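Local coordinates for oligopeptide-binding protein appA (Bacillus subtilis, PDB 1XOC) that captures oligopeptides outside the cell as the solute-binding component of an ABC permease that supports sporulation and genetic competence, at residues G27-Y39 with D43-F55. Residues are numbered along the deposited sequence; the frame is centred on the assembly and turned at random.
With ZN (zinc ion), chain O.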
loop_
_atom_site.group_PDB
_atom_site.type_symbol
_atom_site.label_atom_id
_atom_site.label_comp_id
_atom_site.label_asym_id
_atom_site.label_seq_id
_atom_site.Cartn_x
_atom_site.Cartn_y
_atom_site.Cartn_z
ATOM N N GLY A 27 -10.137 -11.251 9.534
ATOM C CA GLY A 27 -10.056 -12.009 8.273
ATOM C C GLY A 27 -9.258 -11.207 7.260
ATOM O O GLY A 27 -9.414 -9.972 7.163
ATOM N N SER A 28 -8.339 -11.862 6.552
ATOM C CA SER A 28 -7.571 -11.183 5.518
ATOM C C SER A 28 -7.529 -12.049 4.291
ATOM O O SER A 28 -7.285 -13.262 4.377
ATOM C CB SER A 28 -6.134 -10.939 5.966
ATOM O OG SER A 28 -5.381 -10.411 4.866
ATOM N N ILE A 29 -7.686 -11.439 3.124
ATOM C CA ILE A 29 -7.564 -12.236 1.875
ATOM C C ILE A 29 -6.137 -12.376 1.357
ATOM O O ILE A 29 -5.922 -13.065 0.354
ATOM C CB ILE A 29 -8.460 -11.703 0.739
ATOM C CG1 ILE A 29 -8.020 -10.319 0.266
ATOM C CG2 ILE A 29 -9.930 -11.737 1.195
ATOM C CD1 ILE A 29 -8.703 -9.878 -1.048
ATOM N N GLY A 30 -5.170 -11.754 2.012
ATOM C CA GLY A 30 -3.760 -11.842 1.599
ATOM C C GLY A 30 -2.845 -12.206 2.766
ATOM O O GLY A 30 -2.968 -11.655 3.842
ATOM N N GLU A 31 -1.950 -13.161 2.544
ATOM C CA GLU A 31 -0.980 -13.535 3.572
ATOM C C GLU A 31 0.241 -12.648 3.530
ATOM O O GLU A 31 0.755 -12.376 2.446
ATOM C CB GLU A 31 -0.549 -14.980 3.376
ATOM C CG GLU A 31 0.232 -15.556 4.532
ATOM C CD GLU A 31 0.316 -17.057 4.466
ATOM O OE1 GLU A 31 0.035 -17.651 3.389
ATOM O OE2 GLU A 31 0.684 -17.636 5.505
ATOM N N PRO A 32 0.734 -12.208 4.710
ATOM C CA PRO A 32 1.991 -11.477 4.716
ATOM C C PRO A 32 3.190 -12.273 4.212
ATOM O O PRO A 32 3.156 -13.548 4.081
ATOM C CB PRO A 32 2.196 -11.126 6.199
ATOM C CG PRO A 32 0.847 -11.218 6.807
ATOM C CD PRO A 32 0.182 -12.343 6.080
ATOM N N THR A 33 4.269 -11.542 3.964
ATOM C CA THR A 33 5.533 -12.111 3.516
ATOM C C THR A 33 6.586 -12.058 4.627
ATOM O O THR A 33 7.238 -13.035 4.929
ATOM C CB THR A 33 6.025 -11.327 2.304
ATOM O OG1 THR A 33 5.129 -11.537 1.221
ATOM C CG2 THR A 33 7.353 -11.850 1.800
ATOM N N LEU A 34 6.740 -10.891 5.234
ATOM C CA LEU A 34 7.678 -10.748 6.317
ATOM C C LEU A 34 7.356 -9.491 7.124
ATOM O O LEU A 34 6.593 -8.673 6.683
ATOM C CB LEU A 34 9.108 -10.692 5.776
ATOM C CG LEU A 34 9.690 -9.403 5.193
ATOM C CD1 LEU A 34 11.133 -9.476 4.854
ATOM C CD2 LEU A 34 8.931 -8.824 4.072
ATOM N N PHE A 35 7.960 -9.355 8.296
ATOM C CA PHE A 35 7.644 -8.255 9.202
ATOM C C PHE A 35 8.883 -7.422 9.432
ATOM O O PHE A 35 9.623 -7.624 10.364
ATOM C CB PHE A 35 7.108 -8.789 10.525
ATOM C CG PHE A 35 6.140 -9.922 10.366
ATOM C CD1 PHE A 35 6.369 -11.129 10.965
ATOM C CD2 PHE A 35 5.018 -9.774 9.601
ATOM C CE1 PHE A 35 5.486 -12.153 10.815
ATOM C CE2 PHE A 35 4.147 -10.802 9.448
ATOM C CZ PHE A 35 4.391 -11.995 10.061
ATOM N N ASN A 36 9.078 -6.487 8.529
ATOM C CA ASN A 36 10.233 -5.609 8.550
ATOM C C ASN A 36 10.021 -4.474 7.552
ATOM O O ASN A 36 9.990 -4.676 6.366
ATOM C CB ASN A 36 11.512 -6.372 8.201
ATOM C CG ASN A 36 12.771 -5.576 8.474
ATOM O OD1 ASN A 36 12.780 -4.338 8.309
ATOM N ND2 ASN A 36 13.850 -6.260 8.901
ATOM N N SER A 37 9.796 -3.260 8.051
ATOM C CA SER A 37 9.422 -2.166 7.188
ATOM C C SER A 37 10.485 -1.792 6.140
ATOM O O SER A 37 10.167 -1.140 5.139
ATOM C CB SER A 37 9.049 -0.964 8.027
ATOM O OG SER A 37 10.192 -0.437 8.628
ATOM N N LEU A 38 11.734 -2.203 6.356
ATOM C CA LEU A 38 12.794 -1.915 5.388
ATOM C C LEU A 38 12.680 -2.782 4.120
ATOM O O LEU A 38 13.309 -2.475 3.105
ATOM C CB LEU A 38 14.175 -2.061 6.023
ATOM C CG LEU A 38 14.457 -1.204 7.264
ATOM C CD1 LEU A 38 15.796 -1.593 7.894
ATOM C CD2 LEU A 38 14.404 0.242 6.840
ATOM N N TYR A 39 11.898 -3.871 4.149
ATOM C CA TYR A 39 11.795 -4.783 3.049
ATOM C C TYR A 39 10.392 -5.017 2.514
ATOM O O TYR A 39 10.237 -5.319 1.337
ATOM C CB TYR A 39 12.432 -6.127 3.453
ATOM C CG TYR A 39 13.901 -5.936 3.779
ATOM C CD1 TYR A 39 14.358 -5.888 5.087
ATOM C CD2 TYR A 39 14.824 -5.731 2.770
ATOM C CE1 TYR A 39 15.714 -5.661 5.355
ATOM C CE2 TYR A 39 16.155 -5.515 3.027
ATOM C CZ TYR A 39 16.605 -5.467 4.329
ATOM O OH TYR A 39 17.970 -5.244 4.544
ATOM N N ASP A 43 0.502 -4.410 2.013
ATOM C CA ASP A 43 -0.277 -4.010 3.163
ATOM C C ASP A 43 -0.487 -5.097 4.215
ATOM O O ASP A 43 -0.621 -4.821 5.385
ATOM C CB ASP A 43 -1.626 -3.503 2.728
ATOM C CG ASP A 43 -2.075 -2.330 3.566
ATOM O OD1 ASP A 43 -1.265 -1.383 3.776
ATOM O OD2 ASP A 43 -3.233 -2.363 4.031
ATOM N N ALA A 44 -0.496 -6.352 3.816
ATOM C CA ALA A 44 -0.684 -7.421 4.781
ATOM C C ALA A 44 0.509 -7.480 5.729
ATOM O O ALA A 44 0.360 -7.630 6.952
ATOM C CB ALA A 44 -0.874 -8.741 4.057
ATOM N N SER A 45 1.716 -7.414 5.171
ATOM C CA SER A 45 2.939 -7.316 5.988
ATOM C C SER A 45 2.869 -6.097 6.873
ATOM O O SER A 45 3.143 -6.183 8.057
ATOM C CB SER A 45 4.195 -7.319 5.107
ATOM O OG SER A 45 4.282 -8.509 4.276
ATOM N N THR A 46 2.468 -4.992 6.305
ATOM C CA THR A 46 2.456 -3.749 7.055
ATOM C C THR A 46 1.450 -3.818 8.231
ATOM O O THR A 46 1.695 -3.272 9.316
ATOM C CB THR A 46 2.195 -2.544 6.141
ATOM O OG1 THR A 46 3.236 -2.463 5.159
ATOM C CG2 THR A 46 2.208 -1.224 6.891
ATOM N N ASP A 47 0.308 -4.467 8.028
ATOM C CA ASP A 47 -0.664 -4.645 9.119
ATOM C C ASP A 47 -0.026 -5.306 10.348
ATOM O O ASP A 47 -0.294 -4.890 11.499
ATOM C CB ASP A 47 -1.849 -5.523 8.699
ATOM C CG ASP A 47 -2.863 -4.813 7.822
ATOM O OD1 ASP A 47 -2.948 -3.550 7.815
ATOM O OD2 ASP A 47 -3.620 -5.595 7.193
ATOM N N ILE A 48 0.764 -6.348 10.131
ATOM C CA ILE A 48 1.363 -7.049 11.258
ATOM C C ILE A 48 2.490 -6.183 11.884
ATOM O O ILE A 48 2.616 -6.100 13.120
ATOM C CB ILE A 48 1.860 -8.399 10.816
ATOM C CG1 ILE A 48 0.720 -9.189 10.189
ATOM C CG2 ILE A 48 2.483 -9.145 12.002
ATOM C CD1 ILE A 48 -0.368 -9.571 11.107
ATOM N N GLU A 49 3.321 -5.566 11.033
ATOM C CA GLU A 49 4.391 -4.690 11.500
ATOM C C GLU A 49 3.896 -3.599 12.451
ATOM O O GLU A 49 4.528 -3.303 13.460
ATOM C CB GLU A 49 5.064 -4.017 10.285
ATOM C CG GLU A 49 5.880 -4.976 9.442
ATOM C CD GLU A 49 6.284 -4.395 8.100
ATOM O OE1 GLU A 49 5.979 -3.224 7.829
ATOM O OE2 GLU A 49 6.921 -5.106 7.287
ATOM N N ASN A 50 2.741 -3.042 12.137
ATOM C CA ASN A 50 2.197 -1.956 12.970
ATOM C C ASN A 50 1.694 -2.432 14.330
ATOM O O ASN A 50 1.475 -1.600 15.226
ATOM C CB ASN A 50 1.165 -1.135 12.199
ATOM C CG ASN A 50 1.842 -0.131 11.288
ATOM O OD1 ASN A 50 2.357 -0.472 10.223
ATOM N ND2 ASN A 50 1.933 1.085 11.752
ATOM N N MET A 51 1.500 -3.740 14.505
ATOM C CA MET A 51 1.177 -4.327 15.813
ATOM C C MET A 51 2.415 -4.749 16.564
ATOM O O MET A 51 2.457 -4.678 17.785
ATOM C CB MET A 51 0.208 -5.511 15.670
ATOM C CG MET A 51 -1.176 -5.039 15.309
ATOM S SD MET A 51 -2.450 -6.319 15.261
ATOM C CE MET A 51 -1.965 -7.182 13.784
ATOM N N LEU A 52 3.418 -5.267 15.843
ATOM C CA LEU A 52 4.661 -5.760 16.494
ATOM C C LEU A 52 5.669 -4.702 16.931
ATOM O O LEU A 52 6.424 -4.940 17.877
ATOM C CB LEU A 52 5.424 -6.727 15.567
ATOM C CG LEU A 52 4.779 -8.058 15.208
ATOM C CD1 LEU A 52 5.499 -8.774 14.116
ATOM C CD2 LEU A 52 4.710 -8.868 16.457
ATOM N N TYR A 53 5.760 -3.589 16.178
ATOM C CA TYR A 53 6.848 -2.637 16.305
ATOM C C TYR A 53 6.329 -1.296 16.727
ATOM O O TYR A 53 5.119 -1.042 16.673
ATOM C CB TYR A 53 7.580 -2.499 14.958
ATOM C CG TYR A 53 8.166 -3.792 14.482
ATOM C CD1 TYR A 53 9.202 -4.390 15.188
ATOM C CD2 TYR A 53 7.726 -4.368 13.321
ATOM C CE1 TYR A 53 9.751 -5.591 14.783
ATOM C CE2 TYR A 53 8.267 -5.557 12.904
ATOM C CZ TYR A 53 9.272 -6.142 13.627
ATOM O OH TYR A 53 9.809 -7.342 13.147
ATOM N N SER A 54 7.270 -0.430 17.087
ATOM C CA SER A 54 7.018 0.974 17.323
ATOM C C SER A 54 7.731 1.823 16.253
ATOM O O SER A 54 8.704 1.389 15.624
ATOM C CB SER A 54 7.504 1.386 18.696
ATOM O OG SER A 54 6.877 0.645 19.725
ATOM N N PHE A 55 7.252 3.071 16.175
ATOM C CA PHE A 55 7.631 4.054 15.162
ATOM C C PHE A 55 7.794 5.401 15.856
ATOM O O PHE A 55 7.074 5.722 16.802
ATOM C CB PHE A 55 6.518 4.147 14.105
ATOM C CG PHE A 55 6.194 2.781 13.461
ATOM C CD1 PHE A 55 6.675 2.419 12.195
ATOM C CD2 PHE A 55 5.391 1.889 14.139
ATOM C CE1 PHE A 55 6.380 1.137 11.678
ATOM C CE2 PHE A 55 5.123 0.612 13.591
ATOM C CZ PHE A 55 5.588 0.290 12.402
HETATM ZN ZN ZN O . -5.370 -4.481 6.168
HETATM O O HOH W 1 -4.282 -4.599 4.257
HETATM O O HOH W 2 -7.692 -5.072 5.755
HETATM O O HOH W 3 -6.663 -5.800 7.647
#
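Asn36 N donates to Glu49 OE2 at 2.8 Å, from above the carboxylate plane and with a bent N-H angle of 138°. Ser40 OG also bonds this oxygen, so two partners meet at OE2. The Glu49 chain is extended beyond CG and carries its end from helix 43-52 to the loop after strand 23-28. With an alanine here, Asn36 N and Ser40 OG would probably lose their shared acceptor. Tyr53 OH, just past the helix, donates to Phe35 O at 2.8 Å, from above the carbonyl plane. Near the start of the helix, Thr33 N points almost straight at Ser45 OG, 3.0 Å away. Ser45 OG is also bonded to Asp42.

The Phe35 ring packs on the helix beside these bonds. Ile48 CG2 sits over one face in a CH-pi contact, 3.8 Å from the ring centroid. This methyl is anti to the Ile48 backbone N, while CG1, at chi1 -56°, touches both Pro32 CG and the rim of the ring. Leu52 CD1 packs 3.9 Å from Phe35 CB. Pro32 CG also rests on Ala44 O at 3.6 Å.

Asp47 OD2 binds a zinc ion, along with three waters. The backbone of Asp43 hydrogen-bonds the bound peptide. Strand 198-203 touches Pro32, Phe35 and Leu52, and strand 216-221 meets Ala44 and Ile48 through Tyr219. Helix 398-405 touches Thr33 and Ala44.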